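Local atomic coordinates of insect group II chitinase (Ostrinia furnacalis, PDB entry 5Y2A), a protein that probably hydrolyses the beta-1,4 linkages of chitin through a glycoside hydrolase family 18 catalytic domain, contributing to chitin breakdown in insects. Residues S253-A258 with P265-G270. Sequence-based numbering, arbitrary orientation.
Sequences SVVEGA and PTYAGG
Tyr267 lies across the neighbouring strand at Ser253, its CG wedged between the backbone N and the carbonyl carbon (chi1 65°). One ring face takes Ser253 CB in a CH-pi contact off toward the phenol end, with CB 3.3 Å from Tyr267 CZ; Val254 O and Val255 N lie in plane at the ring edge. The phenol OH hydrogen-bonds Asp314, and a water donates both to it and to Ser253 OG. Ser253 turns OG anti to its carbonyl carbon (chi1 -61°), where it donates to Gly269 O at 2.8 Å and is also hydrogen-bonded by Gln315, so that with the water three partners grip the hydroxyl. Backbone hydrogen bonds join the strands: Tyr267 N to Ser253 O (3.0 Å), almost in line with the C=O bond, and Ser253 N to Ala268 O (2.9 Å). Farther out, Val255 N hydrogen-bonds Pro265 O at 2.9 Å, while Val255 CG2 packs on Pro265 CB and Tyr267 CB. An alanine at Tyr267 has no ring to lie over Ser253 CB and no hydroxyl for Asp314, which would probably loosen this edge. Antiparallel pairing makes this a long-looped beta hairpin, where barrel strand 241-254 runs on into antiparallel strands, consistent with the insertion domain of family 18 chitinases.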
ATOM      1  N   SER A 253       8.178  10.180  -9.380  1.00 15.71           N
ATOM      2  CA  SER A 253       9.548  10.659  -9.212  1.00 15.50           C
ATOM      3  C   SER A 253      10.297  10.402 -10.519  1.00 14.70           C
ATOM      4  O   SER A 253      10.365   9.255 -10.972  1.00 15.34           O
ATOM      5  CB  SER A 253      10.230   9.966  -8.032  1.00 15.96           C
ATOM      6  OG  SER A 253       9.543  10.243  -6.812  1.00 14.57           O
ATOM      7  N   VAL A 254      10.851  11.470 -11.126  1.00 18.28           N
ATOM      8  CA  VAL A 254      11.384  11.417 -12.488  1.00 18.46           C
ATOM      9  C   VAL A 254      12.880  11.117 -12.459  1.00 19.53           C
ATOM     10  O   VAL A 254      13.624  11.656 -11.630  1.00 16.67           O
ATOM     11  CB  VAL A 254      11.101  12.737 -13.234  1.00 17.06           C
ATOM     12  CG1 VAL A 254      11.625  12.669 -14.689  1.00 15.20           C
ATOM     13  CG2 VAL A 254       9.596  13.050 -13.235  1.00 16.74           C
ATOM     14  N   VAL A 255      13.326  10.262 -13.386  1.00 20.18           N
ATOM     15  CA  VAL A 255      14.746   9.939 -13.500  1.00 22.95           C
ATOM     16  C   VAL A 255      15.557  11.216 -13.704  1.00 23.69           C
ATOM     17  O   VAL A 255      15.163  12.114 -14.460  1.00 22.12           O
ATOM     18  CB  VAL A 255      14.963   8.933 -14.642  1.00 25.37           C
ATOM     19  CG1 VAL A 255      16.440   8.802 -14.985  1.00 24.69           C
ATOM     20  CG2 VAL A 255      14.368   7.577 -14.279  1.00 21.30           C
ATOM     21  N   GLU A 256      16.688  11.312 -13.006  1.00 23.92           N
ATOM     22  CA  GLU A 256      17.560  12.480 -13.119  1.00 26.46           C
ATOM     23  C   GLU A 256      17.873  12.787 -14.579  1.00 26.10           C
ATOM     24  O   GLU A 256      18.186  11.887 -15.363  1.00 24.15           O
ATOM     25  CB  GLU A 256      18.869  12.244 -12.369  1.00 33.31           C
ATOM     26  CG  GLU A 256      19.737  13.492 -12.260  1.00 37.24           C
ATOM     27  CD  GLU A 256      20.863  13.327 -11.264  1.00 56.44           C
ATOM     28  OE1 GLU A 256      21.926  12.817 -11.678  1.00 61.47           O
ATOM     29  OE2 GLU A 256      20.693  13.679 -10.078  1.00 65.27           O
ATOM     30  N   GLY A 257      17.752  14.060 -14.945  1.00 26.77           N
ATOM     31  CA  GLY A 257      18.084  14.505 -16.281  1.00 25.56           C
ATOM     32  C   GLY A 257      17.053  14.214 -17.349  1.00 28.89           C
ATOM     33  O   GLY A 257      17.306  14.514 -18.521  1.00 29.26           O
ATOM     34  N   ALA A 258      15.897  13.658 -16.997  1.00 27.80           N
ATOM     35  CA  ALA A 258      14.888  13.322 -17.994  1.00 24.57           C
ATOM     36  C   ALA A 258      13.950  14.477 -18.321  1.00 21.57           C
ATOM     37  O   ALA A 258      13.109  14.332 -19.213  1.00 24.31           O
ATOM     38  CB  ALA A 258      14.066  12.112 -17.534  1.00 24.35           C
ATOM     39  N   PRO A 265      10.899   9.283 -18.318  1.00 23.82           N
ATOM     40  CA  PRO A 265      11.020   8.065 -17.505  1.00 21.35           C
ATOM     41  C   PRO A 265      11.019   8.361 -16.012  1.00 16.55           C
ATOM     42  O   PRO A 265      11.576   9.360 -15.552  1.00 16.90           O
ATOM     43  CB  PRO A 265      12.366   7.473 -17.954  1.00 20.67           C
ATOM     44  CG  PRO A 265      12.557   8.012 -19.327  1.00 26.68           C
ATOM     45  CD  PRO A 265      12.001   9.403 -19.287  1.00 21.10           C
ATOM     46  N   THR A 266      10.390   7.469 -15.255  1.00 17.61           N
ATOM     47  CA  THR A 266      10.260   7.619 -13.816  1.00 17.98           C
ATOM     48  C   THR A 266      10.775   6.366 -13.126  1.00 17.80           C
ATOM     49  O   THR A 266      10.840   5.287 -13.720  1.00 20.81           O
ATOM     50  CB  THR A 266       8.804   7.882 -13.408  1.00 16.38           C
ATOM     51  OG1 THR A 266       7.984   6.804 -13.865  1.00 15.85           O
ATOM     52  CG2 THR A 266       8.314   9.184 -14.031  1.00 14.71           C
ATOM     53  N   TYR A 267      11.141   6.522 -11.854  1.00 16.62           N
ATOM     54  CA  TYR A 267      11.677   5.423 -11.069  1.00 19.49           C
ATOM     55  C   TYR A 267      10.843   5.066  -9.844  1.00 20.64           C
ATOM     56  O   TYR A 267      11.125   4.045  -9.207  1.00 17.52           O
ATOM     57  CB  TYR A 267      13.115   5.744 -10.625  1.00 18.72           C
ATOM     58  CG  TYR A 267      13.225   6.919  -9.675  1.00 18.24           C
ATOM     59  CD1 TYR A 267      13.114   6.741  -8.303  1.00 17.24           C
ATOM     60  CD2 TYR A 267      13.445   8.205 -10.151  1.00 18.32           C
ATOM     61  CE1 TYR A 267      13.209   7.802  -7.434  1.00 19.12           C
ATOM     62  CE2 TYR A 267      13.551   9.282  -9.281  1.00 18.10           C
ATOM     63  CZ  TYR A 267      13.434   9.072  -7.923  1.00 17.71           C
ATOM     64  OH  TYR A 267      13.529  10.137  -7.046  1.00 18.37           O
ATOM     65  N   ALA A 268       9.834   5.863  -9.499  1.00 16.83           N
ATOM     66  CA  ALA A 268       9.005   5.590  -8.331  1.00 15.69           C
ATOM     67  C   ALA A 268       7.765   6.470  -8.409  1.00 16.28           C
ATOM     68  O   ALA A 268       7.673   7.370  -9.242  1.00 14.50           O
ATOM     69  CB  ALA A 268       9.767   5.855  -7.030  1.00 16.07           C
ATOM     70  N   GLY A 269       6.806   6.191  -7.537  1.00 16.63           N
ATOM     71  CA  GLY A 269       5.763   7.160  -7.288  1.00 15.09           C
ATOM     72  C   GLY A 269       6.343   8.395  -6.623  1.00 15.43           C
ATOM     73  O   GLY A 269       7.474   8.410  -6.137  1.00 17.04           O
ATOM     74  N   GLY A 270       5.560   9.465  -6.614  1.00 12.44           N
ATOM     75  CA  GLY A 270       5.978  10.669  -5.924  1.00 13.58           C
ATOM     76  C   GLY A 270       6.020  10.492  -4.415  1.00 15.17           C
ATOM     77  O   GLY A 270       5.434   9.568  -3.857  1.00 11.38           O
TER
HETATM   78  O   HOH W   1      11.410   9.825  -4.703  1.00 27.02           O